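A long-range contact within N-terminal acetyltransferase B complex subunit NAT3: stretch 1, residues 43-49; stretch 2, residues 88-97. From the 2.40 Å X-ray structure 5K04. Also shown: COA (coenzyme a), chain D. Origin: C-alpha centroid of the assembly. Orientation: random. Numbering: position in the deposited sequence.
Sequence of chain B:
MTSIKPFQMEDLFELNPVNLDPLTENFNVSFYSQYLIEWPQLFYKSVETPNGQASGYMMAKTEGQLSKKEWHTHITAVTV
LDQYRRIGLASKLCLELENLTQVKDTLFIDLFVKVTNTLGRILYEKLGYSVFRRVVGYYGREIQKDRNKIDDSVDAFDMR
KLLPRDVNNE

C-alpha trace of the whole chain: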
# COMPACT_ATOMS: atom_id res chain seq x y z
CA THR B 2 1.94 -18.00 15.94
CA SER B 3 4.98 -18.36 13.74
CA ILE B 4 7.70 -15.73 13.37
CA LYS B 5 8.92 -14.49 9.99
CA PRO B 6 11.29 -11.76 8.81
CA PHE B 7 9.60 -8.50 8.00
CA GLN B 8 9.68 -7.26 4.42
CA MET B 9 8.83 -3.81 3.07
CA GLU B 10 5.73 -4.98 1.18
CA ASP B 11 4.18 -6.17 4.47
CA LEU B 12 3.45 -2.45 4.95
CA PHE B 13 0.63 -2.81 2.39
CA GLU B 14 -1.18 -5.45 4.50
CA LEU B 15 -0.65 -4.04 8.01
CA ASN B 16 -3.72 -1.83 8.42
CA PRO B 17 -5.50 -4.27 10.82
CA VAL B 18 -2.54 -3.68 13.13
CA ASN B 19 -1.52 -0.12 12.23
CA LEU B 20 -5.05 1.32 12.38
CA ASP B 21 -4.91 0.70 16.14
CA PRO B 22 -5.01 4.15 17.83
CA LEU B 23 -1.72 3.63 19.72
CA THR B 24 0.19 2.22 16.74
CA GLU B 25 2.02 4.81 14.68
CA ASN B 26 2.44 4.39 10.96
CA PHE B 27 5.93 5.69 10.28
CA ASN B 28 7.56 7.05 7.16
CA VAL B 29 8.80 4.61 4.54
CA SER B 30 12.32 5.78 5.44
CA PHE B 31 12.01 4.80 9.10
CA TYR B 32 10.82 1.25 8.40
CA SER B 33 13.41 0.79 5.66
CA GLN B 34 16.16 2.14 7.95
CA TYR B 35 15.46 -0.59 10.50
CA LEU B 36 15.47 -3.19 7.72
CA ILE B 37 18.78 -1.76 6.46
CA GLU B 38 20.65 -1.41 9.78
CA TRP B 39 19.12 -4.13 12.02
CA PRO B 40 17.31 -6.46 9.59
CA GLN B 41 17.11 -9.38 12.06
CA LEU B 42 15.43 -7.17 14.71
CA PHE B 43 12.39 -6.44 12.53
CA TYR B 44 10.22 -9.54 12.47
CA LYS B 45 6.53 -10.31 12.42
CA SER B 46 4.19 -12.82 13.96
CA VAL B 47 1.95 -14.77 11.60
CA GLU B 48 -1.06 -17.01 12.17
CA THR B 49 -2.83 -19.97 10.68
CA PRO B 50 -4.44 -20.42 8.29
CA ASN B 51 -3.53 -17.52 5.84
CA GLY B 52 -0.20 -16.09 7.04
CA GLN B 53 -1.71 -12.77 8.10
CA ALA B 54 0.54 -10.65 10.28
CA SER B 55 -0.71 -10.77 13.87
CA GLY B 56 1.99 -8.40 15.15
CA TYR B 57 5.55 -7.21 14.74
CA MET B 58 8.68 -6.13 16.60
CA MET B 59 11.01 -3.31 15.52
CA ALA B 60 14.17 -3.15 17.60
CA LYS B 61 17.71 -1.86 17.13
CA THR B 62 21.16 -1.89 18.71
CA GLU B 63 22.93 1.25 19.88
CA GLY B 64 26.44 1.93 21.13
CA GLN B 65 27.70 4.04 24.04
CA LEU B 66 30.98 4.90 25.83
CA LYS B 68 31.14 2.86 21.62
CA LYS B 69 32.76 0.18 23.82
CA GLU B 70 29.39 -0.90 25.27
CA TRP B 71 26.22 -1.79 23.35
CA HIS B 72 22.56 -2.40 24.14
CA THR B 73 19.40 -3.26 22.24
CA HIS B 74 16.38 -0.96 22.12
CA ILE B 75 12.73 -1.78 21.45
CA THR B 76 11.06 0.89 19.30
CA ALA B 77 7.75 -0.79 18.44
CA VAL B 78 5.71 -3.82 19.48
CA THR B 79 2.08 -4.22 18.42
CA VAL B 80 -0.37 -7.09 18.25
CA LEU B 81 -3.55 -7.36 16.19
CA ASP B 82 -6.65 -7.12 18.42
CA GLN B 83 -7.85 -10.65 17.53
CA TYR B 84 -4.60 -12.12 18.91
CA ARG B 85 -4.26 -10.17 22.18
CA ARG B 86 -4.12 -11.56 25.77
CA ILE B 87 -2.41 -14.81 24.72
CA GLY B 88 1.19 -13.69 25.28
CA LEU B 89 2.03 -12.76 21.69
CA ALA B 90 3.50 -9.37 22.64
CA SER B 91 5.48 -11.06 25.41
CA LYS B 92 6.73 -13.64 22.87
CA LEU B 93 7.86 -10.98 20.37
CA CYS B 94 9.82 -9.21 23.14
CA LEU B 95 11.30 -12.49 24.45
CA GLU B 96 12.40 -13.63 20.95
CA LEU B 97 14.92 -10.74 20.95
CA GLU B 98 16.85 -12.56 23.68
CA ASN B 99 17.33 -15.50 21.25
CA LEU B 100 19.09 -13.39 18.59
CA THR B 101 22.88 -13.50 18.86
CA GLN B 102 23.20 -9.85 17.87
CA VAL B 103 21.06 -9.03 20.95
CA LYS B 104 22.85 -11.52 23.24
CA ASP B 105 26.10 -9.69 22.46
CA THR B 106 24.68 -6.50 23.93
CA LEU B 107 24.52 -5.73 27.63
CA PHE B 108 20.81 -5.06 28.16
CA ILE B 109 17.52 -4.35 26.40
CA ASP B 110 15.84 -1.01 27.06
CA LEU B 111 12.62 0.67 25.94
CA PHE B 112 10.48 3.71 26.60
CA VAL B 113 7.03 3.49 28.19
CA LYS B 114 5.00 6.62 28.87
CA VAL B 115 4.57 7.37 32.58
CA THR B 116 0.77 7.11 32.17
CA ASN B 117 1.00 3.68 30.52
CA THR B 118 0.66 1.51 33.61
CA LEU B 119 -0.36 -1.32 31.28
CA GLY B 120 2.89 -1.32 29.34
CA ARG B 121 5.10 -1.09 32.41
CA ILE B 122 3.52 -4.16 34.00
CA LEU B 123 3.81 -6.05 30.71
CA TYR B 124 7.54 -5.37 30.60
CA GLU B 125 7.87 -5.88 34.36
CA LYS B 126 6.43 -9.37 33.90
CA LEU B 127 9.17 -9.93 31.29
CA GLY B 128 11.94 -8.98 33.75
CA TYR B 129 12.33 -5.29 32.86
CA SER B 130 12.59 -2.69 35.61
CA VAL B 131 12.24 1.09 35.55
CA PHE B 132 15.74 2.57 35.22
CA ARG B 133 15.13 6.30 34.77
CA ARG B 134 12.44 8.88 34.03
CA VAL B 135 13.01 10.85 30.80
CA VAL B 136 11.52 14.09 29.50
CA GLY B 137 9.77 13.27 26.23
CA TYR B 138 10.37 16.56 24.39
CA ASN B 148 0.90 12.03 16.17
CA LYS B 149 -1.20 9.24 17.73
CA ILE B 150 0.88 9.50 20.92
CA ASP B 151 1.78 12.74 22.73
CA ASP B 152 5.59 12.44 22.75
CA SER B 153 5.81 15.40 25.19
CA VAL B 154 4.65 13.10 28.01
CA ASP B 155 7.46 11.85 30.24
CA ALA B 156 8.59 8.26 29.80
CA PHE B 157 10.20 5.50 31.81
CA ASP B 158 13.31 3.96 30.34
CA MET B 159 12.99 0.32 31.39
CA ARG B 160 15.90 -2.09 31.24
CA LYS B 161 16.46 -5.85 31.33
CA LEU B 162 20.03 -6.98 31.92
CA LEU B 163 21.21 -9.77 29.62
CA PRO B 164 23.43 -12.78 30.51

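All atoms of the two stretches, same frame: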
# COMPACT_ATOMS: atom_id res chain seq x y z
N PHE B 43 13.66 -6.89 13.08
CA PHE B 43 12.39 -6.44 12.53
C PHE B 43 11.73 -7.71 11.98
O PHE B 43 12.01 -8.16 10.86
CB PHE B 43 12.60 -5.35 11.47
CG PHE B 43 11.35 -4.57 11.12
CD1 PHE B 43 10.09 -4.98 11.56
CD2 PHE B 43 11.44 -3.41 10.34
CE1 PHE B 43 8.95 -4.26 11.23
CE2 PHE B 43 10.30 -2.68 10.01
CZ PHE B 43 9.05 -3.11 10.47
N TYR B 44 10.89 -8.31 12.81
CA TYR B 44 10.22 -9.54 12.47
C TYR B 44 8.76 -9.44 12.88
O TYR B 44 8.36 -8.60 13.69
CB TYR B 44 10.87 -10.76 13.15
CG TYR B 44 11.14 -10.57 14.62
CD1 TYR B 44 10.18 -10.90 15.57
CD2 TYR B 44 12.35 -10.08 15.06
CE1 TYR B 44 10.44 -10.73 16.95
CE2 TYR B 44 12.62 -9.90 16.43
CZ TYR B 44 11.66 -10.22 17.36
OH TYR B 44 11.93 -10.02 18.69
N LYS B 45 7.97 -10.33 12.29
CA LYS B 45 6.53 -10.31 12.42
C LYS B 45 6.05 -11.66 12.92
O LYS B 45 6.68 -12.71 12.69
CB LYS B 45 5.86 -9.97 11.09
CG LYS B 45 6.17 -10.97 9.96
CD LYS B 45 5.28 -10.73 8.74
CE LYS B 45 5.56 -11.71 7.61
NZ LYS B 45 4.73 -11.33 6.42
N SER B 46 4.93 -11.62 13.62
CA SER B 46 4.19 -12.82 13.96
C SER B 46 3.14 -13.05 12.89
O SER B 46 2.64 -12.10 12.27
CB SER B 46 3.55 -12.72 15.35
OG SER B 46 2.68 -11.60 15.45
N VAL B 47 2.80 -14.32 12.69
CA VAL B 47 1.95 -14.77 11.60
C VAL B 47 1.12 -15.94 12.12
O VAL B 47 1.58 -16.72 12.95
CB VAL B 47 2.85 -15.12 10.38
CG1 VAL B 47 2.33 -16.25 9.60
CG2 VAL B 47 3.09 -13.87 9.50
N GLU B 48 -0.12 -16.03 11.64
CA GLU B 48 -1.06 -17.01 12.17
C GLU B 48 -1.66 -17.87 11.06
O GLU B 48 -1.87 -17.43 9.93
CB GLU B 48 -2.23 -16.34 12.93
CG GLU B 48 -1.82 -15.38 14.00
CD GLU B 48 -1.02 -16.04 15.12
OE1 GLU B 48 -0.18 -15.33 15.73
OE2 GLU B 48 -1.25 -17.23 15.40
N THR B 49 -1.92 -19.12 11.43
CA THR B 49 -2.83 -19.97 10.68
C THR B 49 -4.34 -19.81 10.71
O THR B 49 -4.92 -19.60 11.78
CB THR B 49 -3.01 -21.28 11.41
OG1 THR B 49 -3.47 -21.00 12.75
CG2 THR B 49 -1.69 -22.00 11.49
N GLY B 88 -0.26 -13.73 25.13
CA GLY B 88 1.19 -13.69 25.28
C GLY B 88 1.98 -13.43 24.01
O GLY B 88 3.19 -13.67 23.98
N LEU B 89 1.32 -12.97 22.95
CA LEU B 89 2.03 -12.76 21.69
C LEU B 89 3.01 -11.59 21.80
O LEU B 89 4.16 -11.69 21.33
CB LEU B 89 1.00 -12.54 20.58
CG LEU B 89 1.53 -12.30 19.18
CD1 LEU B 89 2.59 -13.33 18.82
CD2 LEU B 89 0.36 -12.36 18.20
N ALA B 90 2.58 -10.48 22.40
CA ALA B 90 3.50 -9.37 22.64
C ALA B 90 4.68 -9.81 23.50
O ALA B 90 5.84 -9.49 23.19
CB ALA B 90 2.75 -8.21 23.30
N SER B 91 4.40 -10.55 24.57
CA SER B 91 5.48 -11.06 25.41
C SER B 91 6.42 -11.97 24.62
O SER B 91 7.64 -11.94 24.83
CB SER B 91 4.88 -11.78 26.62
OG SER B 91 4.04 -10.92 27.36
N LYS B 92 5.88 -12.76 23.68
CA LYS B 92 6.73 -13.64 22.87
C LYS B 92 7.63 -12.85 21.93
O LYS B 92 8.82 -13.16 21.80
CB LYS B 92 5.87 -14.63 22.08
CG LYS B 92 6.47 -15.04 20.72
CD LYS B 92 5.69 -16.15 20.00
CE LYS B 92 6.35 -17.51 20.20
NZ LYS B 92 7.74 -17.57 19.59
N LEU B 93 7.08 -11.83 21.27
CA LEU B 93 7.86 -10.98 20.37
C LEU B 93 9.02 -10.30 21.11
O LEU B 93 10.13 -10.20 20.58
CB LEU B 93 6.95 -9.93 19.73
CG LEU B 93 5.96 -10.45 18.69
CD1 LEU B 93 4.89 -9.42 18.41
CD2 LEU B 93 6.68 -10.82 17.40
N CYS B 94 8.76 -9.83 22.34
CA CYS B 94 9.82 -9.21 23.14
C CYS B 94 10.85 -10.25 23.59
O CYS B 94 12.06 -9.99 23.54
CB CYS B 94 9.20 -8.46 24.33
SG CYS B 94 8.11 -7.10 23.96
N LEU B 95 10.39 -11.45 23.97
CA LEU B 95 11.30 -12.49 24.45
C LEU B 95 12.16 -13.09 23.32
O LEU B 95 13.29 -13.52 23.57
CB LEU B 95 10.50 -13.58 25.14
CG LEU B 95 10.01 -13.27 26.55
CD1 LEU B 95 9.31 -14.50 27.13
CD2 LEU B 95 11.18 -12.85 27.44
N GLU B 96 11.64 -13.12 22.09
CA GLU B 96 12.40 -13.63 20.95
C GLU B 96 13.68 -12.82 20.69
O GLU B 96 14.65 -13.36 20.13
CB GLU B 96 11.50 -13.62 19.70
CG GLU B 96 12.21 -13.80 18.35
CD GLU B 96 12.83 -15.18 18.13
OE1 GLU B 96 13.57 -15.34 17.13
OE2 GLU B 96 12.58 -16.11 18.94
N LEU B 97 13.70 -11.53 21.06
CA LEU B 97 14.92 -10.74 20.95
C LEU B 97 16.08 -11.41 21.67
O LEU B 97 17.21 -11.43 21.17
CB LEU B 97 14.69 -9.34 21.52
CG LEU B 97 13.81 -8.41 20.69
CD1 LEU B 97 13.42 -7.18 21.49
CD2 LEU B 97 14.54 -8.01 19.44
N1A COA D . -5.66 -4.66 29.75
C2A COA D . -5.19 -4.98 31.14
N3A COA D . -3.84 -5.67 31.06
C4A COA D . -3.10 -6.07 29.84
C5A COA D . -3.71 -5.78 28.38
C6A COA D . -5.07 -4.97 28.39
N6A COA D . -5.72 -4.50 27.21
N7A COA D . -2.69 -6.13 27.26
C8A COA D . -1.32 -6.63 27.84
N9A COA D . -1.71 -6.49 29.43
C1B COA D . -0.50 -6.70 30.48
C2B COA D . -0.82 -7.58 31.73
O2B COA D . -0.88 -7.16 33.09
C3B COA D . -0.24 -8.82 31.10
O3B COA D . -0.19 -10.19 31.52
P3B COA D . -1.14 -11.50 31.74
O7A COA D . -0.65 -12.55 30.75
O8A COA D . -0.81 -11.95 33.17
O9A COA D . -2.56 -11.05 31.51
C4B COA D . 0.79 -8.30 29.95
O4B COA D . 0.76 -6.83 29.73
C5B COA D . 1.25 -9.28 28.81
O5B COA D . 0.40 -9.70 27.74
P1A COA D . 0.41 -10.26 26.23
O1A COA D . 1.82 -10.62 25.91
O2A COA D . -0.58 -11.38 26.13
O3A COA D . -0.08 -9.04 25.38
P2A COA D . -0.73 -8.69 23.94
O4A COA D . -2.22 -8.63 24.13
O5A COA D . -0.20 -9.59 22.94
O6A COA D . -0.20 -7.18 23.76
CBP COA D . 0.04 -4.53 23.72
CCP COA D . 0.04 -6.00 24.53
CDP COA D . 0.23 -3.25 24.79
CEP COA D . 1.27 -4.53 22.55
CAP COA D . -1.49 -4.37 22.90
OAP COA D . -2.63 -4.81 23.61
C9P COA D . -1.48 -3.28 21.72
O9P COA D . -1.89 -2.00 21.88
N8P COA D . -0.48 -3.54 20.60
C7P COA D . 0.37 -2.38 19.95
C6P COA D . 0.20 -0.93 20.54
C5P COA D . 0.76 -0.45 22.01
O5P COA D . -0.02 0.07 22.96
N4P COA D . 2.19 -0.72 22.26
C3P COA D . 3.20 -1.48 22.97
C2P COA D . 3.39 -1.80 24.44
S1P COA D . 3.82 -0.60 25.67

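The one hydrogen bond that joins these two stretches is made by a buried tyrosine to the backbone of a helix: Tyr 44 OH donates to Leu 93 O at a short 2.6 Å. Leu 93 O accepts no backbone hydrogen bond within the stretch; Leu 97 N, four residues on, is instead weakly bonded to Cys 94 O at 3.3 Å.

The strand that includes Phe 43 to Val 47 runs roughly antiparallel to the helix, at 144° between their directions, with the axes approaching to 9.8 Å. Alternation along the strand sets the pattern of contact: Tyr 44 and Ser 46 point toward the helix, whereas Phe 43, Lys 45 and Val 47 point away. Ser 46 lies nearest Leu 93, with 7.6 Å between their CA atoms.

Tyr 44, in the p rotamer, contributes most of the strand's buried area. Its ring packs against the leucines, with Tyr 44 CE1 3.8 Å from Leu 93 CD2 and Tyr 44 CE2 4.0 Å from Leu 97 CD2, while the aliphatic part of Glu 96 also approaches, Tyr 44 CZ lying 3.8 Å from Glu 96 CG. Farther along, Ser 46 CB lies 3.7 Å from Leu 89 CD1; its hydroxyl is satisfied elsewhere in the structure. Glu 48 starts sideways but folds its end closer, bringing OE1 to 3.9 Å from Leu 89 CD2, a van der Waals contact.

The beginning of the same helix binds coenzyme A. Gly 88 N, Ala 90 N and Ser 91 N donate to its phosphate oxygens O2A, O5A and O1A at 2.6, 3.0 and 2.9 Å, and Ser 91 OG adds a 2.7 Å bond to O1A.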